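Local coordinates for protein putative aminomethyltransferase (PDB 3TTG) that is of unproven function but probably binds folate and transfers one-carbon units, as the glycine cleavage T-protein does, at residues A[47-52]-A[129-134]; A[74-79]-A[91-96]. All blocks are in the same frame, centred on the assembly; numbering follows the deposited sequence. Where two conformers were deposited one is given.

Contact 1: A[47-52]-A[129-134]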
ATOM      1  N   SER A  47       9.632  -6.298 -10.019  1.00 30.00           N
ATOM      2  CA  SER A  47       9.695  -7.731  -9.667  1.00 29.39           C
ATOM      3  C   SER A  47      11.108  -8.081  -9.399  1.00 30.44           C
ATOM      4  O   SER A  47      11.840  -8.333 -10.348  1.00 31.13           O
ATOM      5  CB  SER A  47       9.166  -8.570 -10.848  1.00 29.79           C
ATOM      6  OG  SER A  47       7.765  -8.538 -10.875  1.00 40.82           O
ATOM      7  N   ILE A  48      11.531  -8.070  -8.137  1.00 26.91           N
ATOM      8  CA  ILE A  48      12.936  -8.292  -7.787  1.00 26.38           C
ATOM      9  C   ILE A  48      13.105  -9.614  -7.137  1.00 33.04           C
ATOM     10  O   ILE A  48      12.412  -9.916  -6.162  1.00 30.89           O
ATOM     11  CB  ILE A  48      13.446  -7.185  -6.831  1.00 29.12           C
ATOM     12  CG1 ILE A  48      13.172  -5.770  -7.339  1.00 29.71           C
ATOM     13  CG2 ILE A  48      14.941  -7.380  -6.516  1.00 31.61           C
ATOM     14  CD1 ILE A  48      13.792  -5.459  -8.787  1.00 33.50           C
ATOM     15  N   PHE A  49      14.036 -10.415  -7.628  1.00 32.31           N
ATOM     16  CA  PHE A  49      14.247 -11.744  -7.021  1.00 32.16           C
ATOM     17  C   PHE A  49      15.590 -11.822  -6.348  1.00 35.39           C
ATOM     18  O   PHE A  49      16.572 -11.241  -6.827  1.00 35.61           O
ATOM     19  CB  PHE A  49      14.088 -12.842  -8.067  1.00 35.61           C
ATOM     20  CG  PHE A  49      12.628 -12.967  -8.487  1.00 40.16           C
ATOM     21  CD1 PHE A  49      11.772 -13.838  -7.830  1.00 45.79           C
ATOM     22  CD2 PHE A  49      12.060 -12.044  -9.348  1.00 43.97           C
ATOM     23  CE1 PHE A  49      10.423 -13.918  -8.186  1.00 49.11           C
ATOM     24  CE2 PHE A  49      10.706 -12.121  -9.698  1.00 47.95           C
ATOM     25  CZ  PHE A  49       9.894 -13.033  -9.097  1.00 46.68           C
ATOM     26  N   VAL A  50      15.632 -12.531  -5.213  1.00 30.71           N
ATOM     27  CA  VAL A  50      16.857 -12.748  -4.462  1.00 30.53           C
ATOM     28  C   VAL A  50      17.079 -14.263  -4.311  1.00 34.48           C
ATOM     29  O   VAL A  50      16.248 -14.986  -3.746  1.00 33.52           O
ATOM     30  CB  VAL A  50      16.887 -12.036  -3.106  1.00 35.34           C
ATOM     31  CG1 VAL A  50      18.279 -12.162  -2.468  1.00 36.14           C
ATOM     32  CG2 VAL A  50      16.493 -10.574  -3.265  1.00 35.70           C
ATOM     33  N   GLU A  51      18.227 -14.719  -4.764  1.00 34.29           N
ATOM     34  CA  GLU A  51      18.612 -16.115  -4.677  1.00 36.23           C
ATOM     35  C   GLU A  51      19.934 -16.262  -3.999  1.00 39.06           C
ATOM     36  O   GLU A  51      20.629 -15.266  -3.756  1.00 35.19           O
ATOM     37  CB  GLU A  51      18.651 -16.692  -6.096  1.00 40.18           C
ATOM     38  CG  GLU A  51      19.863 -16.316  -6.915  1.00 54.47           C
ATOM     39  CD  GLU A  51      19.808 -16.770  -8.370  1.00 83.04           C
ATOM     40  OE1 GLU A  51      20.890 -17.077  -8.925  1.00 76.16           O
ATOM     41  OE2 GLU A  51      18.696 -16.834  -8.950  1.00 72.63           O
ATOM     42  N   GLY A  52      20.244 -17.490  -3.620  1.00 37.96           N
ATOM     43  CA  GLY A  52      21.522 -17.831  -3.008  1.00 37.83           C
ATOM     44  C   GLY A  52      21.356 -18.431  -1.635  1.00 42.47           C
ATOM     45  O   GLY A  52      20.315 -18.291  -0.995  1.00 40.18           O
ATOM     46  N   THR A 129      18.238 -10.179  -8.906  1.00 37.73           N
ATOM     47  CA  THR A 129      17.835 -10.136 -10.336  1.00 37.87           C
ATOM     48  C   THR A 129      16.579  -9.330 -10.487  1.00 37.72           C
ATOM     49  O   THR A 129      15.627  -9.546  -9.754  1.00 34.63           O
ATOM     50  CB  THR A 129      17.607 -11.535 -10.912  1.00 47.39           C
ATOM     51  OG1 THR A 129      18.787 -12.318 -10.663  1.00 51.26           O
ATOM     52  CG2 THR A 129      17.307 -11.502 -12.434  1.00 51.82           C
ATOM     53  N   ASP A 130      16.586  -8.387 -11.417  1.00 33.60           N
ATOM     54  CA  ASP A 130      15.446  -7.571 -11.712  1.00 34.11           C
ATOM     55  C   ASP A 130      14.689  -8.200 -12.923  1.00 37.99           C
ATOM     56  O   ASP A 130      15.194  -8.204 -14.056  1.00 37.25           O
ATOM     57  CB  ASP A 130      15.953  -6.147 -11.988  1.00 37.63           C
ATOM     58  CG  ASP A 130      14.846  -5.166 -12.246  1.00 46.76           C
ATOM     59  OD1 ASP A 130      13.674  -5.612 -12.410  1.00 41.37           O
ATOM     60  OD2 ASP A 130      15.145  -3.966 -12.349  1.00 49.66           O
HETATM   61  N   MSE A 131      13.506  -8.759 -12.660  1.00 33.32           N
HETATM   62  CA  MSE A 131      12.695  -9.438 -13.670  1.00 34.56           C
HETATM   63  C   MSE A 131      11.501  -8.587 -14.115  1.00 33.62           C
HETATM   64  O   MSE A 131      10.580  -9.085 -14.736  1.00 30.42           O
HETATM   65  CB  MSE A 131      12.176 -10.713 -13.047  1.00 39.20           C
HETATM   66  CG  MSE A 131      13.296 -11.612 -12.520  1.00 49.95           C
HETATM   67 SE   MSE A 131      13.974 -12.622 -13.915  0.68 62.13          SE
HETATM   68  CE  MSE A 131      12.642 -14.007 -13.701  1.00 57.75           C
ATOM     69  N   SER A 132      11.534  -7.307 -13.825  1.00 29.95           N
ATOM     70  CA  SER A 132      10.397  -6.439 -14.045  1.00 30.07           C
ATOM     71  C   SER A 132       9.925  -6.344 -15.472  1.00 33.41           C
ATOM     72  O   SER A 132       8.746  -6.184 -15.686  1.00 31.96           O
ATOM     73  CB  SER A 132      10.720  -5.032 -13.556  1.00 33.16           C
ATOM     74  OG  SER A 132      11.004  -5.078 -12.184  1.00 37.24           O
ATOM     75  N   ASP A 133      10.825  -6.399 -16.457  1.00 34.01           N
ATOM     76  CA  ASP A 133      10.379  -6.301 -17.851  1.00 35.11           C
ATOM     77  C   ASP A 133       9.686  -7.601 -18.330  1.00 38.98           C
ATOM     78  O   ASP A 133       9.081  -7.585 -19.399  1.00 39.17           O
ATOM     79  CB  ASP A 133      11.562  -5.945 -18.766  1.00 38.14           C
ATOM     80  CG  ASP A 133      12.202  -4.608 -18.426  1.00 44.72           C
ATOM     81  OD1 ASP A 133      11.472  -3.685 -18.048  1.00 40.36           O
ATOM     82  OD2 ASP A 133      13.435  -4.537 -18.405  1.00 55.59           O
ATOM     83  N   HIS A 134       9.712  -8.698 -17.542  1.00 32.39           N
ATOM     84  CA  HIS A 134       9.077  -9.962 -17.970  1.00 33.47           C
ATOM     85  C   HIS A 134       7.566  -9.977 -17.709  1.00 37.53           C
ATOM     86  O   HIS A 134       6.889 -10.853 -18.242  1.00 34.89           O
ATOM     87  CB  HIS A 134       9.713 -11.171 -17.220  1.00 34.73           C
ATOM     88  CG  HIS A 134      11.179 -11.322 -17.487  1.00 39.49           C
ATOM     89  ND1 HIS A 134      11.841 -12.510 -17.215  1.00 43.09           N
ATOM     90  CD2 HIS A 134      12.032 -10.495 -18.141  1.00 43.32           C
ATOM     91  CE1 HIS A 134      13.088 -12.331 -17.636  1.00 43.12           C
ATOM     92  NE2 HIS A 134      13.243 -11.134 -18.203  1.00 43.19           N
TER
HETATM   93  O   HOH W   1      18.346 -13.632  -8.377  1.00 50.23           O
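Thr129 and Phe49 face each other as an antiparallel hydrogen-bonded pair, joining strand 48-51 to strand 127-130, an outermost strand of the five-stranded sheet in the folate-binding domain. Phe49 N gives Thr129 O an almost straight bond (2.8 Å, 177° at the hydrogen), and Thr129 N returns one to Phe49 O. A water held 2.7 Å from Thr129 OG1 adds a weak bond to Phe49 O. One step on, Ile48 and Asp130 form a non-hydrogen-bonded pair, and then segment 129-134 leaves the strand for a short 3-10 turn. Ser47 follows that turn: its O accepts from Met131 N, and its N donates to Ser132 OG at 2.8 Å.

Ser132 OG in turn gives its proton to Asp130 OD1, 2.7 Å away on the syn side of the carboxylate. The same OD1 takes Ser132 N and closes an Asx turn. Ile48 CD1 packs against the carboxylate, 3.6 Å from Asp130 CG, while Asp130 OD2 forms a salt bridge with Arg109 of helix 109-118. With an alanine at Asp130, Ser132 OG would lose this acceptor and is likely to turn away from Ser47 N, and Arg109 would probably lack its charged mate.

On the face shared by Phe49 and Thr129, selenomethionine Met131 runs across the Phe49 side chain at about a right angle, its CG 3.4 Å from Phe49 CD2. The Phe49 ring is placed there by CG standing anti to the carbonyl carbon (chi1 -70°). Strand pairing thus passes directly into side-chain hydrogen bonding: Ser132 OG accepts from the backbone of Ser47 and donates to Asp130 OD1, while OD2 of the same carboxylate pairs with Arg109 and ties the turn to helix 109-118.

Contact 2: A[74-79]-A[91-96]; sequences SLSYSF and AWCGNF
The beta hairpin of strands 75-81 and 87-96 forms one end of the five-stranded antiparallel sheet, with segments 74-79 and 91-96 lying on its two arms. The axes of 75-79 and 91-96 run 141° apart in direction, some 39° short of antiparallel. Trp92 and Tyr77 meet at a non-hydrogen-bonded pair. Tyr77 CD1 lies over one face of the indole, offset toward the rim and 3.6 Å from Trp92 CH2, with the ring planes inclined at 49°. Tyr77 CB also touches the six-membered ring, at Trp92 CZ3. The indole reaches back over the neighbouring strand because Trp92 CG stands anti to the carbonyl carbon (chi1 -64°), which brings CE3 within 3.6 Å of Leu75 CD2. Beyond the two arms, Tyr77 OH bonds to Asp90, and Phe178 meets the Tyr77 ring edge-to-face.

On either side of this aromatic pair along the hairpin sit the two hydrogen-bonded pairs of the antiparallel ladder, Ser76 with Cys93 and Ser78 with Ala91. Each has reciprocal backbone bonds, N to O and O to N; Cys93 N to Ser76 O is 2.8 Å. Cys93 O, besides taking Ser76 N, also accepts from Gln70 NE2.

The other face of the sheet carries Ser76, Ser78, Ala91 and Cys93, all small. Cys93 CB lies 3.5 Å from Ser76 OG, whose own hydrogen bond goes to Gln70. Ser78 OG donates to Phe79 O and also bonds to Gln65 N. Past Gly94 a water lies between Ser74 O and Asn95 N, accepting from Asn95 N at 2.7 Å.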
ATOM      1  N   SER A  74       2.921 -17.910   1.346  1.00 43.24           N
ATOM      2  CA  SER A  74       2.454 -16.753   2.053  1.00 41.26           C
ATOM      3  C   SER A  74       3.050 -15.490   1.473  1.00 39.31           C
ATOM      4  O   SER A  74       4.161 -15.467   0.891  1.00 38.71           O
ATOM      5  CB  SER A  74       2.778 -16.860   3.543  1.00 49.63           C
ATOM      6  OG  SER A  74       1.768 -16.213   4.314  1.00 67.45           O
ATOM      7  N   LEU A  75       2.327 -14.397   1.708  1.00 32.40           N
ATOM      8  CA  LEU A  75       2.785 -13.085   1.356  1.00 32.25           C
ATOM      9  C   LEU A  75       2.961 -12.287   2.645  1.00 35.20           C
ATOM     10  O   LEU A  75       2.107 -12.365   3.513  1.00 34.02           O
ATOM     11  CB  LEU A  75       1.763 -12.408   0.473  1.00 32.26           C
ATOM     12  CG  LEU A  75       2.195 -11.130  -0.210  1.00 35.38           C
ATOM     13  CD1 LEU A  75       3.075 -11.416  -1.340  1.00 35.22           C
ATOM     14  CD2 LEU A  75       0.980 -10.400  -0.710  1.00 36.85           C
ATOM     15  N   SER A  76       3.985 -11.470   2.728  1.00 29.31           N
ATOM     16  CA  SER A  76       4.132 -10.575   3.883  1.00 30.06           C
ATOM     17  C   SER A  76       4.463  -9.174   3.405  1.00 29.69           C
ATOM     18  O   SER A  76       4.843  -8.984   2.244  1.00 29.47           O
ATOM     19  CB  SER A  76       5.218 -11.108   4.806  1.00 34.82           C
ATOM     20  OG  SER A  76       6.422 -10.872   4.124  1.00 47.32           O
ATOM     21  N   TYR A  77       4.077  -8.184   4.204  1.00 25.78           N
ATOM     22  CA  TYR A  77       4.385  -6.810   3.969  1.00 26.76           C
ATOM     23  C   TYR A  77       5.617  -6.468   4.802  1.00 27.87           C
ATOM     24  O   TYR A  77       5.758  -6.955   5.934  1.00 24.80           O
ATOM     25  CB  TYR A  77       3.234  -5.964   4.422  1.00 27.71           C
ATOM     26  CG  TYR A  77       3.349  -4.526   4.036  1.00 26.35           C
ATOM     27  CD1 TYR A  77       3.296  -4.141   2.713  1.00 26.56           C
ATOM     28  CD2 TYR A  77       3.367  -3.533   5.001  1.00 27.35           C
ATOM     29  CE1 TYR A  77       3.296  -2.807   2.352  1.00 27.86           C
ATOM     30  CE2 TYR A  77       3.377  -2.195   4.654  1.00 28.49           C
ATOM     31  CZ  TYR A  77       3.368  -1.830   3.329  1.00 31.16           C
ATOM     32  OH  TYR A  77       3.356  -0.494   3.018  1.00 33.23           O
ATOM     33  N   SER A  78       6.470  -5.674   4.263  1.00 23.61           N
ATOM     34  CA  SER A  78       7.644  -5.187   5.002  1.00 23.48           C
ATOM     35  C   SER A  78       7.997  -3.789   4.627  1.00 30.37           C
ATOM     36  O   SER A  78       7.775  -3.361   3.491  1.00 30.57           O
ATOM     37  CB  SER A  78       8.866  -6.053   4.703  1.00 29.24           C
ATOM     38  OG  SER A  78       9.945  -5.773   5.592  1.00 29.98           O
ATOM     39  N   PHE A  79       8.670  -3.117   5.549  1.00 28.11           N
ATOM     40  CA  PHE A  79       9.397  -1.906   5.293  1.00 26.36           C
ATOM     41  C   PHE A  79      10.885  -2.209   5.174  1.00 30.16           C
ATOM     42  O   PHE A  79      11.385  -3.230   5.651  1.00 27.55           O
ATOM     43  CB  PHE A  79       9.189  -0.869   6.418  1.00 27.62           C
ATOM     44  CG  PHE A  79       7.813  -0.327   6.456  1.00 28.09           C
ATOM     45  CD1 PHE A  79       7.367   0.550   5.477  1.00 30.21           C
ATOM     46  CD2 PHE A  79       6.916  -0.741   7.426  1.00 28.91           C
ATOM     47  CE1 PHE A  79       6.058   1.000   5.480  1.00 29.67           C
ATOM     48  CE2 PHE A  79       5.600  -0.307   7.404  1.00 28.62           C
ATOM     49  CZ  PHE A  79       5.196   0.598   6.475  1.00 26.08           C
ATOM     50  N   ALA A  91       7.626  -3.141   0.659  1.00 29.23           N
ATOM     51  CA  ALA A  91       7.611  -4.217  -0.339  1.00 29.85           C
ATOM     52  C   ALA A  91       6.637  -5.322   0.064  1.00 31.31           C
ATOM     53  O   ALA A  91       6.529  -5.634   1.249  1.00 29.00           O
ATOM     54  CB  ALA A  91       9.013  -4.811  -0.505  1.00 31.91           C
ATOM     55  N   TRP A  92       6.086  -6.008  -0.917  1.00 29.72           N
ATOM     56  CA  TRP A  92       5.389  -7.271  -0.752  1.00 27.98           C
ATOM     57  C   TRP A  92       6.457  -8.313  -0.932  1.00 31.15           C
ATOM     58  O   TRP A  92       7.285  -8.197  -1.862  1.00 30.07           O
ATOM     59  CB  TRP A  92       4.216  -7.442  -1.729  1.00 25.84           C
ATOM     60  CG  TRP A  92       3.145  -6.440  -1.503  1.00 26.23           C
ATOM     61  CD1 TRP A  92       2.904  -5.317  -2.231  1.00 28.66           C
ATOM     62  CD2 TRP A  92       2.297  -6.356  -0.342  1.00 26.36           C
ATOM     63  NE1 TRP A  92       1.943  -4.548  -1.613  1.00 27.53           N
ATOM     64  CE2 TRP A  92       1.527  -5.182  -0.473  1.00 29.80           C
ATOM     65  CE3 TRP A  92       2.034  -7.223   0.731  1.00 28.04           C
ATOM     66  CZ2 TRP A  92       0.537  -4.827   0.450  1.00 31.31           C
ATOM     67  CZ3 TRP A  92       1.097  -6.837   1.689  1.00 30.16           C
ATOM     68  CH2 TRP A  92       0.324  -5.670   1.516  1.00 30.78           C
ATOM     69  N   CYS A  93       6.466  -9.321  -0.059  0.60 26.57           N
ATOM     70  CA  CYS A  93       7.496 -10.350  -0.016  0.60 27.32           C
ATOM     71  C   CYS A  93       6.869 -11.738  -0.110  0.60 34.22           C
ATOM     72  O   CYS A  93       6.015 -12.087   0.709  0.60 31.60           O
ATOM     73  CB  CYS A  93       8.340 -10.225   1.255  0.60 27.15           C
ATOM     74  SG  CYS A  93       8.828  -8.531   1.690  0.60 30.02           S
ATOM     75  N   GLY A  94       7.362 -12.532  -1.051  1.00 32.92           N
ATOM     76  CA  GLY A  94       6.934 -13.905  -1.265  1.00 34.61           C
ATOM     77  C   GLY A  94       8.098 -14.860  -1.392  1.00 42.02           C
ATOM     78  O   GLY A  94       9.209 -14.441  -1.653  1.00 36.96           O
ATOM     79  N   ASN A  95       7.855 -16.150  -1.251  1.00 50.34           N
ATOM     80  CA  ASN A  95       8.859 -17.210  -1.431  1.00 54.85           C
ATOM     81  C   ASN A  95       8.424 -18.147  -2.531  1.00 66.51           C
ATOM     82  O   ASN A  95       7.262 -18.538  -2.559  1.00 68.84           O
ATOM     83  CB  ASN A  95       9.030 -18.037  -0.154  1.00 63.30           C
ATOM     84  CG  ASN A  95       9.334 -17.231   1.066  1.00 95.93           C
ATOM     85  OD1 ASN A  95      10.491 -17.077   1.463  1.00 97.04           O
ATOM     86  ND2 ASN A  95       8.301 -16.699   1.688  1.00 90.75           N
ATOM     87  N   PHE A  96       9.337 -18.572  -3.388  1.00 66.84           N
ATOM     88  CA  PHE A  96       9.013 -19.556  -4.409  1.00 69.04           C
ATOM     89  C   PHE A  96      10.254 -20.281  -4.733  1.00 72.48           C
ATOM     90  O   PHE A  96      11.258 -19.624  -5.003  1.00 71.62           O
ATOM     91  CB  PHE A  96       8.384 -18.931  -5.668  1.00 71.63           C
ATOM     92  CG  PHE A  96       7.625 -19.977  -6.449  1.00 75.42           C
ATOM     93  CD1 PHE A  96       6.336 -20.341  -6.079  1.00 79.23           C
ATOM     94  CD2 PHE A  96       8.243 -20.692  -7.460  1.00 78.42           C
ATOM     95  CE1 PHE A  96       5.675 -21.379  -6.726  1.00 80.99           C
ATOM     96  CE2 PHE A  96       7.571 -21.724  -8.115  1.00 82.37           C
ATOM     97  CZ  PHE A  96       6.295 -22.059  -7.746  1.00 80.47           C
TER
HETATM   98  O   HOH W   2       5.531 -17.358  -0.506  1.00 46.82           O

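After helix 29-34 and strand 37-39 the chain runs into strand 48-51, passes helix 55-60, and enters strand 75-81. Contact 2 then closes the short loop of a hairpin as strand 87-96 folds back on it. Strand 99-103 follows, inserted between that hairpin and strand 48-51, and helix 109-118 leads on to strand 127-130, where contact 1 closes the longer loop. The two loops do not cross: the whole hairpin falls within the 76 residues separating 47-52 from 129-134. The contacts do not touch, their centres being about 14 Å apart, yet they join strands at opposite ends of one five-stranded sheet.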